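Local structure of 361aa long hypothetical D-aminopeptidase (Pyrococcus horikoshii, 2DRH) at residues Met242-Asp247 with Ala281-Thr286; Val67-Phe72 with Gly90-Pro95; Lys197-Gly202 with Asp247-Gly252. The protein is not characterised in detail but probably acts as an aminopeptidase of the S58 (DmpA-like) type. One frame throughout, in Å; residues are numbered along the deposited sequence.

Contact 1. Residues Met242-Asp247 with Ala281-Thr286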
# COMPACT_ATOMS: atom_id res chain seq x y z
N MET A 242 -11.47 -2.48 15.14
CA MET A 242 -12.83 -2.66 14.64
C MET A 242 -12.89 -3.95 13.85
O MET A 242 -12.14 -4.15 12.90
CB MET A 242 -13.23 -1.47 13.76
CG MET A 242 -13.46 -0.20 14.56
SD MET A 242 -12.97 1.32 13.71
CE MET A 242 -11.20 1.26 14.03
N ILE A 243 -13.77 -4.85 14.28
CA ILE A 243 -13.92 -6.14 13.60
C ILE A 243 -15.26 -6.15 12.89
O ILE A 243 -16.31 -6.03 13.52
CB ILE A 243 -13.86 -7.31 14.60
CG1 ILE A 243 -12.55 -7.26 15.39
CG2 ILE A 243 -13.97 -8.64 13.85
CD1 ILE A 243 -11.30 -7.37 14.52
N ILE A 244 -15.21 -6.28 11.57
CA ILE A 244 -16.43 -6.29 10.78
C ILE A 244 -16.70 -7.67 10.21
O ILE A 244 -15.80 -8.35 9.71
CB ILE A 244 -16.34 -5.30 9.60
CG1 ILE A 244 -15.77 -3.96 10.06
CG2 ILE A 244 -17.72 -5.12 8.97
CD1 ILE A 244 -16.54 -3.31 11.17
N ALA A 245 -17.96 -8.09 10.29
CA ALA A 245 -18.38 -9.38 9.76
C ALA A 245 -19.62 -9.17 8.90
O ALA A 245 -20.44 -8.29 9.19
CB ALA A 245 -18.69 -10.35 10.89
N THR A 246 -19.74 -9.96 7.84
CA THR A 246 -20.90 -9.87 6.95
C THR A 246 -21.13 -11.21 6.26
O THR A 246 -20.21 -12.01 6.11
CB THR A 246 -20.71 -8.79 5.85
OG1 THR A 246 -21.89 -8.74 5.04
CG2 THR A 246 -19.51 -9.12 4.96
N ASP A 247 -22.37 -11.45 5.86
CA ASP A 247 -22.72 -12.68 5.17
C ASP A 247 -22.85 -12.40 3.67
O ASP A 247 -23.30 -13.24 2.90
CB ASP A 247 -24.01 -13.27 5.75
CG ASP A 247 -25.22 -12.35 5.58
OD1 ASP A 247 -25.04 -11.13 5.41
OD2 ASP A 247 -26.36 -12.86 5.63
N ALA A 281 -9.02 -1.78 11.36
CA ALA A 281 -10.27 -2.45 11.04
C ALA A 281 -10.00 -3.74 10.28
O ALA A 281 -9.18 -3.76 9.36
CB ALA A 281 -11.14 -1.54 10.21
N VAL A 282 -10.68 -4.81 10.66
CA VAL A 282 -10.54 -6.09 9.99
C VAL A 282 -11.93 -6.56 9.56
O VAL A 282 -12.83 -6.69 10.38
CB VAL A 282 -9.89 -7.13 10.91
CG1 VAL A 282 -9.89 -8.49 10.23
CG2 VAL A 282 -8.45 -6.72 11.23
N ALA A 283 -12.10 -6.82 8.27
CA ALA A 283 -13.39 -7.27 7.75
C ALA A 283 -13.29 -8.63 7.08
O ALA A 283 -12.30 -8.94 6.41
CB ALA A 283 -13.92 -6.25 6.76
N PHE A 284 -14.32 -9.45 7.28
CA PHE A 284 -14.36 -10.78 6.68
C PHE A 284 -15.78 -11.18 6.35
O PHE A 284 -16.74 -10.68 6.94
CB PHE A 284 -13.72 -11.80 7.63
CG PHE A 284 -14.51 -12.08 8.89
CD1 PHE A 284 -15.58 -12.98 8.89
CD2 PHE A 284 -14.17 -11.45 10.09
CE1 PHE A 284 -16.29 -13.26 10.06
CE2 PHE A 284 -14.87 -11.72 11.26
CZ PHE A 284 -15.93 -12.63 11.25
N SER A 285 -15.92 -12.08 5.38
CA SER A 285 -17.22 -12.57 4.97
C SER A 285 -17.34 -14.06 5.27
O SER A 285 -16.35 -14.78 5.21
CB SER A 285 -17.43 -12.32 3.47
OG SER A 285 -18.62 -12.94 3.00
N THR A 286 -18.54 -14.50 5.60
CA THR A 286 -18.78 -15.91 5.90
C THR A 286 -19.37 -16.58 4.67
O THR A 286 -19.61 -17.79 4.67
CB THR A 286 -19.79 -16.06 7.04
OG1 THR A 286 -21.01 -15.39 6.68
CG2 THR A 286 -19.26 -15.46 8.33

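Contact 2. Residues Val67-Phe72 with Gly90-Pro95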
# COMPACT_ATOMS: atom_id res chain seq x y z
N VAL A 67 -11.95 -18.10 5.66
CA VAL A 67 -12.94 -17.14 5.18
C VAL A 67 -12.16 -16.04 4.48
O VAL A 67 -11.03 -15.73 4.86
CB VAL A 67 -13.79 -16.52 6.33
CG1 VAL A 67 -14.59 -17.61 7.04
CG2 VAL A 67 -12.89 -15.78 7.31
N LEU A 68 -12.75 -15.46 3.43
CA LEU A 68 -12.10 -14.37 2.72
C LEU A 68 -12.12 -13.16 3.64
O LEU A 68 -13.09 -12.94 4.37
CB LEU A 68 -12.83 -14.07 1.41
CG LEU A 68 -12.79 -15.23 0.40
CD1 LEU A 68 -13.53 -14.84 -0.87
CD2 LEU A 68 -11.34 -15.57 0.07
N ALA A 69 -11.05 -12.37 3.63
CA ALA A 69 -11.00 -11.22 4.54
C ALA A 69 -10.17 -10.05 4.03
O ALA A 69 -9.39 -10.18 3.09
CB ALA A 69 -10.46 -11.67 5.88
N GLY A 70 -10.37 -8.89 4.67
CA GLY A 70 -9.66 -7.68 4.31
C GLY A 70 -9.34 -6.88 5.56
O GLY A 70 -9.83 -7.20 6.64
N ALA A 71 -8.54 -5.83 5.42
CA ALA A 71 -8.19 -5.01 6.57
C ALA A 71 -7.61 -3.66 6.17
O ALA A 71 -7.06 -3.50 5.08
CB ALA A 71 -7.21 -5.75 7.45
N PHE A 72 -7.74 -2.69 7.07
CA PHE A 72 -7.23 -1.35 6.83
C PHE A 72 -6.61 -0.75 8.08
O PHE A 72 -7.21 -0.74 9.16
CB PHE A 72 -8.35 -0.42 6.35
CG PHE A 72 -7.93 1.02 6.25
CD1 PHE A 72 -6.94 1.42 5.35
CD2 PHE A 72 -8.52 1.99 7.07
CE1 PHE A 72 -6.56 2.75 5.26
CE2 PHE A 72 -8.14 3.33 6.99
CZ PHE A 72 -7.16 3.71 6.09
N GLY A 90 -5.63 -12.97 1.29
CA GLY A 90 -7.01 -12.55 1.37
C GLY A 90 -7.86 -13.39 2.29
O GLY A 90 -9.09 -13.41 2.18
N THR A 91 -7.23 -14.09 3.23
CA THR A 91 -7.99 -14.96 4.13
C THR A 91 -7.63 -14.89 5.60
O THR A 91 -6.58 -14.35 5.98
CB THR A 91 -7.85 -16.42 3.68
OG1 THR A 91 -6.46 -16.74 3.57
CG2 THR A 91 -8.52 -16.64 2.32
N ILE A 92 -8.52 -15.44 6.43
CA ILE A 92 -8.34 -15.54 7.87
C ILE A 92 -8.49 -17.03 8.16
O ILE A 92 -9.46 -17.65 7.72
CB ILE A 92 -9.41 -14.73 8.65
CG1 ILE A 92 -9.05 -13.24 8.62
CG2 ILE A 92 -9.51 -15.23 10.08
CD1 ILE A 92 -10.00 -12.36 9.40
N GLU A 93 -7.52 -17.61 8.87
CA GLU A 93 -7.52 -19.04 9.14
C GLU A 93 -7.40 -19.42 10.60
O GLU A 93 -7.02 -20.54 10.94
CB GLU A 93 -6.36 -19.70 8.37
CG GLU A 93 -5.02 -19.02 8.59
CD GLU A 93 -3.88 -19.67 7.82
OE1 GLU A 93 -4.07 -19.98 6.61
OE2 GLU A 93 -2.80 -19.87 8.41
N THR A 94 -7.73 -18.47 11.47
CA THR A 94 -7.65 -18.69 12.89
C THR A 94 -8.68 -17.82 13.56
O THR A 94 -9.19 -16.87 12.96
CB THR A 94 -6.27 -18.26 13.45
OG1 THR A 94 -6.16 -16.83 13.36
CG2 THR A 94 -5.13 -18.91 12.65
N PRO A 95 -9.05 -18.16 14.81
CA PRO A 95 -10.03 -17.28 15.45
C PRO A 95 -9.29 -15.96 15.68
O PRO A 95 -8.06 -15.93 15.71
CB PRO A 95 -10.37 -18.02 16.75
CG PRO A 95 -9.20 -18.89 17.00
CD PRO A 95 -8.80 -19.36 15.62

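Contact 3. Residues Lys197-Gly202 with Asp247-Gly252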
# COMPACT_ATOMS: atom_id res chain seq x y z
N LYS A 197 -32.24 -9.11 -1.84
CA LYS A 197 -31.63 -10.05 -0.91
C LYS A 197 -31.20 -9.36 0.38
O LYS A 197 -30.66 -8.25 0.35
CB LYS A 197 -30.42 -10.73 -1.56
CG LYS A 197 -30.78 -11.54 -2.80
CD LYS A 197 -31.86 -12.57 -2.49
CE LYS A 197 -32.35 -13.26 -3.75
NZ LYS A 197 -33.46 -14.22 -3.46
N LYS A 198 -31.44 -10.01 1.50
CA LYS A 198 -31.07 -9.46 2.79
C LYS A 198 -29.66 -9.88 3.17
O LYS A 198 -29.29 -11.05 3.04
CB LYS A 198 -32.06 -9.90 3.87
CG LYS A 198 -33.45 -9.31 3.74
CD LYS A 198 -34.37 -9.83 4.84
CE LYS A 198 -35.76 -9.22 4.75
NZ LYS A 198 -35.72 -7.73 4.89
N TYR A 199 -28.88 -8.92 3.64
CA TYR A 199 -27.51 -9.20 4.08
C TYR A 199 -27.32 -8.49 5.42
O TYR A 199 -27.87 -7.41 5.65
CB TYR A 199 -26.49 -8.67 3.07
CG TYR A 199 -26.51 -9.36 1.72
CD1 TYR A 199 -26.10 -10.68 1.58
CD2 TYR A 199 -26.94 -8.67 0.58
CE1 TYR A 199 -26.11 -11.31 0.33
CE2 TYR A 199 -26.95 -9.29 -0.66
CZ TYR A 199 -26.53 -10.60 -0.78
OH TYR A 199 -26.52 -11.21 -2.02
N THR A 200 -26.55 -9.10 6.30
CA THR A 200 -26.28 -8.53 7.61
C THR A 200 -24.83 -8.07 7.73
O THR A 200 -23.91 -8.73 7.23
CB THR A 200 -26.54 -9.57 8.71
OG1 THR A 200 -27.88 -10.07 8.60
CG2 THR A 200 -26.35 -8.94 10.08
N VAL A 201 -24.64 -6.92 8.38
CA VAL A 201 -23.31 -6.38 8.62
C VAL A 201 -23.20 -6.17 10.13
O VAL A 201 -23.92 -5.35 10.70
CB VAL A 201 -23.10 -5.01 7.94
CG1 VAL A 201 -21.78 -4.40 8.41
CG2 VAL A 201 -23.10 -5.18 6.42
N GLY A 202 -22.31 -6.93 10.76
CA GLY A 202 -22.13 -6.80 12.20
C GLY A 202 -20.79 -6.18 12.57
O GLY A 202 -19.83 -6.25 11.81
N ASP A 247 -22.37 -11.45 5.86
CA ASP A 247 -22.72 -12.68 5.17
C ASP A 247 -22.85 -12.40 3.67
O ASP A 247 -23.30 -13.24 2.90
CB ASP A 247 -24.01 -13.27 5.75
CG ASP A 247 -25.22 -12.35 5.58
OD1 ASP A 247 -25.04 -11.13 5.41
OD2 ASP A 247 -26.36 -12.86 5.63
N ALA A 248 -22.45 -11.20 3.27
CA ALA A 248 -22.51 -10.82 1.86
C ALA A 248 -21.28 -11.36 1.14
O ALA A 248 -20.17 -11.29 1.66
CB ALA A 248 -22.56 -9.29 1.74
N PRO A 249 -21.47 -11.95 -0.05
CA PRO A 249 -20.34 -12.50 -0.80
C PRO A 249 -19.45 -11.37 -1.33
O PRO A 249 -19.90 -10.51 -2.08
CB PRO A 249 -21.02 -13.28 -1.92
CG PRO A 249 -22.26 -12.49 -2.17
CD PRO A 249 -22.74 -12.20 -0.76
N LEU A 250 -18.18 -11.39 -0.93
CA LEU A 250 -17.22 -10.35 -1.33
C LEU A 250 -15.80 -10.91 -1.42
O LEU A 250 -15.39 -11.70 -0.58
CB LEU A 250 -17.23 -9.21 -0.32
CG LEU A 250 -18.53 -8.47 -0.01
CD1 LEU A 250 -18.38 -7.72 1.32
CD2 LEU A 250 -18.88 -7.52 -1.14
N THR A 251 -15.06 -10.47 -2.43
CA THR A 251 -13.69 -10.92 -2.62
C THR A 251 -12.79 -10.20 -1.61
O THR A 251 -13.24 -9.30 -0.90
CB THR A 251 -13.20 -10.60 -4.03
OG1 THR A 251 -13.03 -9.17 -4.17
CG2 THR A 251 -14.22 -11.09 -5.08
N GLY A 252 -11.52 -10.60 -1.54
CA GLY A 252 -10.58 -9.98 -0.63
C GLY A 252 -10.50 -8.48 -0.86
O GLY A 252 -10.60 -7.69 0.08
O HOH W 1 -28.61 -11.76 6.28

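Contact 1. Residues Met242-Asp247 with Ala281-Thr286
Ser-285 OG is gripped by two hydrogen bonds, to Ala-248 O and Ala-287 N, and Thr-246 OG1 likewise by Thr-200 O and Ala-248 N, so both buried hydroxyls are satisfied. Between the strands, Val-282 O takes one hydrogen bond, from Ile-244 N at 2.7 Å, almost straight (175°) and in the carbonyl plane, and one CA-H...O contact from Ile-243 CA at 3.4 Å. The pattern repeats along two parallel strands: Met-242 O receives Val-282 N at 2.8 Å, nearly along its C=O axis, and three further N-H...O bonds follow, ending with Thr-286 N to Thr-246 O. The bond from Phe-284 N comes in from above the carbonyl plane of Ile-244. Phe-284 CG stands between backbone N and carbonyl carbon (chi1 69°), which swings the ring across to Ala-245: Ala-245 CA lies over the ring centre and Ala-245 CB meets Phe-284 CZ at 3.6 Å. Ile-243 CG2 touches the ring edge at Phe-284 CE2, 4.1 Å away, while its CD1 lies alongside Val-282 CB. The two strands belong to a beta-alpha-beta unit whose helix 252-268 packs on the face bearing Met-242, Ala-281 and Ala-283; strand 198-207 flanks 240-246, and strand 65-73 flanks 278-285.

Contact 2. Residues Val67-Phe72 with Gly90-Pro95
The side chain of Ile-92 reaches from a short antiparallel strand along strand 65-73. Ile-92 CB meets Val-67 CG2 at 3.9 Å, the two branched side chains crossing obliquely. Ile-92 CG1, placed beside the backbone N (chi1 -78°), presses on Ala-69 CB at 3.5 Å, tighter than usual van der Waals contact. The chain then runs on extended (chi2 -177°), so that the tip, Ile-92 CD1, stays against the same methyl, Ala-69 CB, at 3.6 Å. Beneath this packing the backbones of Val-67 and Ile-92 form a hydrogen-bonded pair: Ile-92 N donates to Val-67 O at 3.0 Å, nearly along the C=O axis, and Val-67 N returns a longer bond to Ile-92 O at 3.3 Å. The next pair, Leu-68 with Thr-91, is non-hydrogen-bonded; its side chains diverge, yet Leu-68 CD2 and Thr-91 CG2 still touch at 3.8 Å. Gly-90 follows helix 83-89 with positive phi (74°), a conformation that favours glycine. Gly-90 O accepts Ala-69 N at 2.7 Å, the donor lying well above the carbonyl plane. Beyond the paired residues, Glu-93 OE1 forms a salt bridge with Lys-66, the residue just before Val-67. In strand 65-73, Val-67 thus pairs with strand 91-92, Ala-69 N bonds to Gly-90 just before it, and Leu-68, Gly-70 and Phe-72 bond to strand 278-285; Leu-86 of helix 83-89 packs on Ala-69 and Ile-92, whereas Leu-68 and Phe-72 lean on helix 252-268.

Contact 3. Residues Lys197-Gly202 with Asp247-Gly252
The Tyr-199 ring carries the methyl of Ala-248 over one face, a CH-pi contact with CB 4.2 Å from the ring centroid and 28° off the normal, while Asp-247 OD1 lies at its edge, in plane. Pro-249, crossing the tyrosine at about a right angle, brings its CD to 3.7 Å from Tyr-199 CE1. This is the start of the connection leading from strand 240-246 to helix 252-268 in a beta-alpha-beta crossover, where it runs beside the antiparallel neighbour strand 198-207. Here the chain leaves the sheet, and the Asp-247 side chain takes over the pairing. With CG between the backbone N and the carbonyl carbon (chi1 62°), the carboxylate turns back to strand 198-207, and Asp-247 OD1 receives Thr-200 N at 2.7 Å from above the carboxylate plane. Asp-247 N adds only a weak bond to Thr-200 O, at 3.4 Å. That same Thr-200 O stands 3.2 Å from Asp-247 OD1 and is not bonded to it. Val-297 of the third subunit packs on both Tyr-199 and Pro-249, so the site borders a subunit interface. A water spans the two segments: it donates to Asp-247 OD2 at 2.6 Å, hydrogen-bonds with Thr-200 OG1 at 3.0 Å and reaches Lys-198 O weakly.

All three contacts reach one mixed sheet. Contacts 1 and 2 are buried and joined through strands 278-285 and 65-73, where Ala-283 O probably bonds to Gly-70 N; contact 3 is partly buried and lies farther from the chain's centre. Contact 1 is a regular parallel pairing with mostly apolar side chains, contact 2 a short antiparallel one that ties in the chain after helix 83-89. In contact 3 a carboxylate and a water do much of the work that backbone groups do in the other two. Contacts 1 and 3 share Asp-247 and meet again where Ala-245 O probably bonds to Gly-202 N, while contacts 2 and 3 touch through Leu-68 and Leu-250.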